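PDB 2R9Q: 2'-deoxycytidine 5'-triphosphate deaminase from Agrobacterium tumefaciens, which probably deaminates dCTP to dUTP, a step that feeds thymidine nucleotide synthesis. Local coordinates for residues G117-I121 against I148-F153. Numbering follows the deposited sequence.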
ATOM      1  N   GLY B 117      -0.173 -12.373 -18.738  1.00 51.55           N
ATOM      2  CA  GLY B 117       0.086 -10.981 -18.522  1.00 53.06           C
ATOM      3  C   GLY B 117      -1.169 -10.168 -18.287  1.00 53.67           C
ATOM      4  O   GLY B 117      -1.155  -9.237 -17.498  1.00 53.60           O
ATOM      5  N   ARG B 118      -2.263 -10.522 -18.967  1.00 54.20           N
ATOM      6  CA  ARG B 118      -3.516  -9.794 -18.799  1.00 53.93           C
ATOM      7  C   ARG B 118      -4.083  -9.932 -17.386  1.00 53.52           C
ATOM      8  O   ARG B 118      -4.947  -9.144 -16.994  1.00 53.89           O
ATOM      9  CB  ARG B 118      -4.596 -10.252 -19.771  1.00 54.34           C
ATOM     10  CG  ARG B 118      -4.246 -10.375 -21.220  1.00 55.25           C
ATOM     11  CD  ARG B 118      -3.969  -9.089 -21.952  1.00 56.96           C
ATOM     12  NE  ARG B 118      -3.296  -9.421 -23.217  1.00 57.62           N
ATOM     13  CZ  ARG B 118      -3.889  -9.619 -24.385  1.00 55.79           C
ATOM     14  NH1 ARG B 118      -5.188  -9.444 -24.539  1.00 56.73           N
ATOM     15  NH2 ARG B 118      -3.155  -9.970 -25.421  1.00 57.49           N
ATOM     16  N   LEU B 119      -3.618 -10.933 -16.636  1.00 52.35           N
ATOM     17  CA  LEU B 119      -4.046 -11.139 -15.284  1.00 51.65           C
ATOM     18  C   LEU B 119      -2.983 -10.696 -14.308  1.00 51.08           C
ATOM     19  O   LEU B 119      -3.103 -10.982 -13.120  1.00 51.23           O
ATOM     20  CB  LEU B 119      -4.359 -12.600 -15.034  1.00 52.50           C
ATOM     21  CG  LEU B 119      -5.735 -13.197 -15.324  1.00 51.55           C
ATOM     22  CD1 LEU B 119      -6.424 -12.546 -16.483  1.00 54.35           C
ATOM     23  CD2 LEU B 119      -5.586 -14.706 -15.545  1.00 47.48           C
ATOM     24  N   ASP B 120      -1.942 -10.043 -14.814  1.00 50.30           N
ATOM     25  CA  ASP B 120      -0.870  -9.462 -14.000  1.00 50.60           C
ATOM     26  C   ASP B 120      -0.215 -10.496 -13.076  1.00 49.79           C
ATOM     27  O   ASP B 120      -0.000 -10.220 -11.902  1.00 48.76           O
ATOM     28  CB  ASP B 120      -1.448  -8.274 -13.201  1.00 50.99           C
ATOM     29  CG  ASP B 120      -0.401  -7.276 -12.707  1.00 52.19           C
ATOM     30  OD1 ASP B 120       0.668  -7.036 -13.333  1.00 53.07           O
ATOM     31  OD2 ASP B 120      -0.704  -6.680 -11.668  1.00 54.17           O
ATOM     32  N   ILE B 121       0.072 -11.685 -13.610  1.00 49.34           N
ATOM     33  CA  ILE B 121       0.700 -12.764 -12.833  1.00 48.53           C
ATOM     34  C   ILE B 121       2.184 -12.777 -13.156  1.00 48.86           C
ATOM     35  O   ILE B 121       2.556 -12.987 -14.284  1.00 48.26           O
ATOM     36  CB  ILE B 121       0.107 -14.171 -13.082  1.00 47.93           C
ATOM     37  CG1 ILE B 121      -1.424 -14.156 -12.923  1.00 47.95           C
ATOM     38  CG2 ILE B 121       0.785 -15.198 -12.146  1.00 43.88           C
ATOM     39  CD1 ILE B 121      -2.215 -15.354 -13.600  1.00 46.17           C
ATOM     40  N   ILE B 148       5.539 -18.471  -9.350  1.00 50.46           N
ATOM     41  CA  ILE B 148       4.303 -17.742  -9.579  1.00 49.46           C
ATOM     42  C   ILE B 148       4.031 -16.812  -8.427  1.00 48.81           C
ATOM     43  O   ILE B 148       3.918 -17.228  -7.276  1.00 47.07           O
ATOM     44  CB  ILE B 148       3.021 -18.657  -9.773  1.00 49.50           C
ATOM     45  CG1 ILE B 148       3.213 -19.767 -10.792  1.00 49.40           C
ATOM     46  CG2 ILE B 148       1.775 -17.809 -10.175  1.00 50.44           C
ATOM     47  CD1 ILE B 148       2.144 -20.872 -10.756  1.00 47.04           C
ATOM     48  N   SER B 149       3.880 -15.544  -8.767  1.00 48.89           N
ATOM     49  CA  SER B 149       3.344 -14.544  -7.850  1.00 49.92           C
ATOM     50  C   SER B 149       2.264 -13.680  -8.504  1.00 50.43           C
ATOM     51  O   SER B 149       2.567 -12.822  -9.342  1.00 50.74           O
ATOM     52  CB  SER B 149       4.452 -13.649  -7.298  1.00 49.95           C
ATOM     53  OG  SER B 149       3.944 -12.941  -6.203  1.00 48.95           O
ATOM     54  N   PRO B 150       1.001 -13.898  -8.131  1.00 51.47           N
ATOM     55  CA  PRO B 150      -0.086 -13.015  -8.604  1.00 52.52           C
ATOM     56  C   PRO B 150       0.080 -11.598  -8.062  1.00 51.83           C
ATOM     57  O   PRO B 150       0.396 -11.437  -6.923  1.00 51.26           O
ATOM     58  CB  PRO B 150      -1.342 -13.674  -8.025  1.00 51.64           C
ATOM     59  CG  PRO B 150      -0.913 -15.065  -7.688  1.00 51.96           C
ATOM     60  CD  PRO B 150       0.469 -14.954  -7.259  1.00 52.41           C
ATOM     61  N   ARG B 151      -0.127 -10.589  -8.877  1.00 52.45           N
ATOM     62  CA  ARG B 151       0.087  -9.243  -8.430  1.00 53.15           C
ATOM     63  C   ARG B 151      -1.225  -8.492  -8.182  1.00 52.65           C
ATOM     64  O   ARG B 151      -1.342  -7.788  -7.211  1.00 51.57           O
ATOM     65  CB  ARG B 151       0.952  -8.529  -9.454  1.00 54.39           C
ATOM     66  CG  ARG B 151       2.301  -8.115  -9.039  1.00 59.94           C
ATOM     67  CD  ARG B 151       3.397  -9.156  -9.145  1.00 61.86           C
ATOM     68  NE  ARG B 151       3.698  -9.934  -7.931  1.00 65.52           N
ATOM     69  CZ  ARG B 151       3.618  -9.563  -6.637  1.00 67.17           C
ATOM     70  NH1 ARG B 151       3.260  -8.340  -6.235  1.00 69.06           N
ATOM     71  NH2 ARG B 151       3.942 -10.457  -5.702  1.00 64.82           N
ATOM     72  N   THR B 152      -2.198  -8.599  -9.086  1.00 52.34           N
ATOM     73  CA  THR B 152      -3.451  -7.852  -8.938  1.00 52.35           C
ATOM     74  C   THR B 152      -4.629  -8.712  -8.590  1.00 51.60           C
ATOM     75  O   THR B 152      -5.394  -8.343  -7.748  1.00 51.46           O
ATOM     76  CB  THR B 152      -3.803  -7.054 -10.195  1.00 52.13           C
ATOM     77  OG1 THR B 152      -2.711  -6.195 -10.513  1.00 52.01           O
ATOM     78  CG2 THR B 152      -5.107  -6.212 -10.005  1.00 52.51           C
ATOM     79  N   PHE B 153      -4.801  -9.825  -9.303  1.00 52.08           N
ATOM     80  CA  PHE B 153      -5.914 -10.723  -9.084  1.00 51.41           C
ATOM     81  C   PHE B 153      -5.455 -11.986  -8.411  1.00 50.99           C
ATOM     82  O   PHE B 153      -4.467 -12.616  -8.843  1.00 49.91           O
ATOM     83  CB  PHE B 153      -6.640 -11.132 -10.403  1.00 52.04           C
ATOM     84  CG  PHE B 153      -6.936  -9.992 -11.338  1.00 50.20           C
ATOM     85  CD1 PHE B 153      -7.867  -9.057 -11.028  1.00 51.39           C
ATOM     86  CD2 PHE B 153      -6.314  -9.904 -12.557  1.00 52.57           C
ATOM     87  CE1 PHE B 153      -8.116  -8.034 -11.868  1.00 49.45           C
ATOM     88  CE2 PHE B 153      -6.560  -8.875 -13.386  1.00 51.51           C
ATOM     89  CZ  PHE B 153      -7.463  -7.945 -13.031  1.00 51.58           C
TER
HETATM   90  O   HOH W   1      -2.641 -11.229 -10.535  1.00 18.37           O
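Asp120 OD2 takes a hydrogen bond from Thr152 OG1 and forms a salt bridge with Arg318, while Tyr293 OH is hydrogen-bonded to OD1; both partners come from the C-terminal domain, so Asp120, whose two carboxylate oxygens are held, ties the two domains together. The 2.4 Å between Asp120 OD2 and Thr152 OG1 is too short to be taken literally. The acid reaches Thr152 because its CG lies anti to the backbone N (chi1 -159°), the two side chains crossing at about a right angle, while OD2 also rests 3.3 Å from Arg151 CB. On the backbone, Arg151 N donates to Asp120 O at 3.1 Å, bent to 142° at the hydrogen. Next to this bond, Ile121 and Pro150 form a non-hydrogen-bonded antiparallel pair where strands 121-127 and 143-150 meet, within the dUTPase-like N-terminal domain. Water 1 bridges the loops: it lies 2.6 Å from Leu119 O and accepts from Phe153 N at 2.9 Å. The Phe153 ring turns its edge to Arg118 O and Leu119 CA and meets Trp242 edge-to-face. Ile121 and Ile148 lie side by side, their CG2 methyls pressed to 3.4 Å.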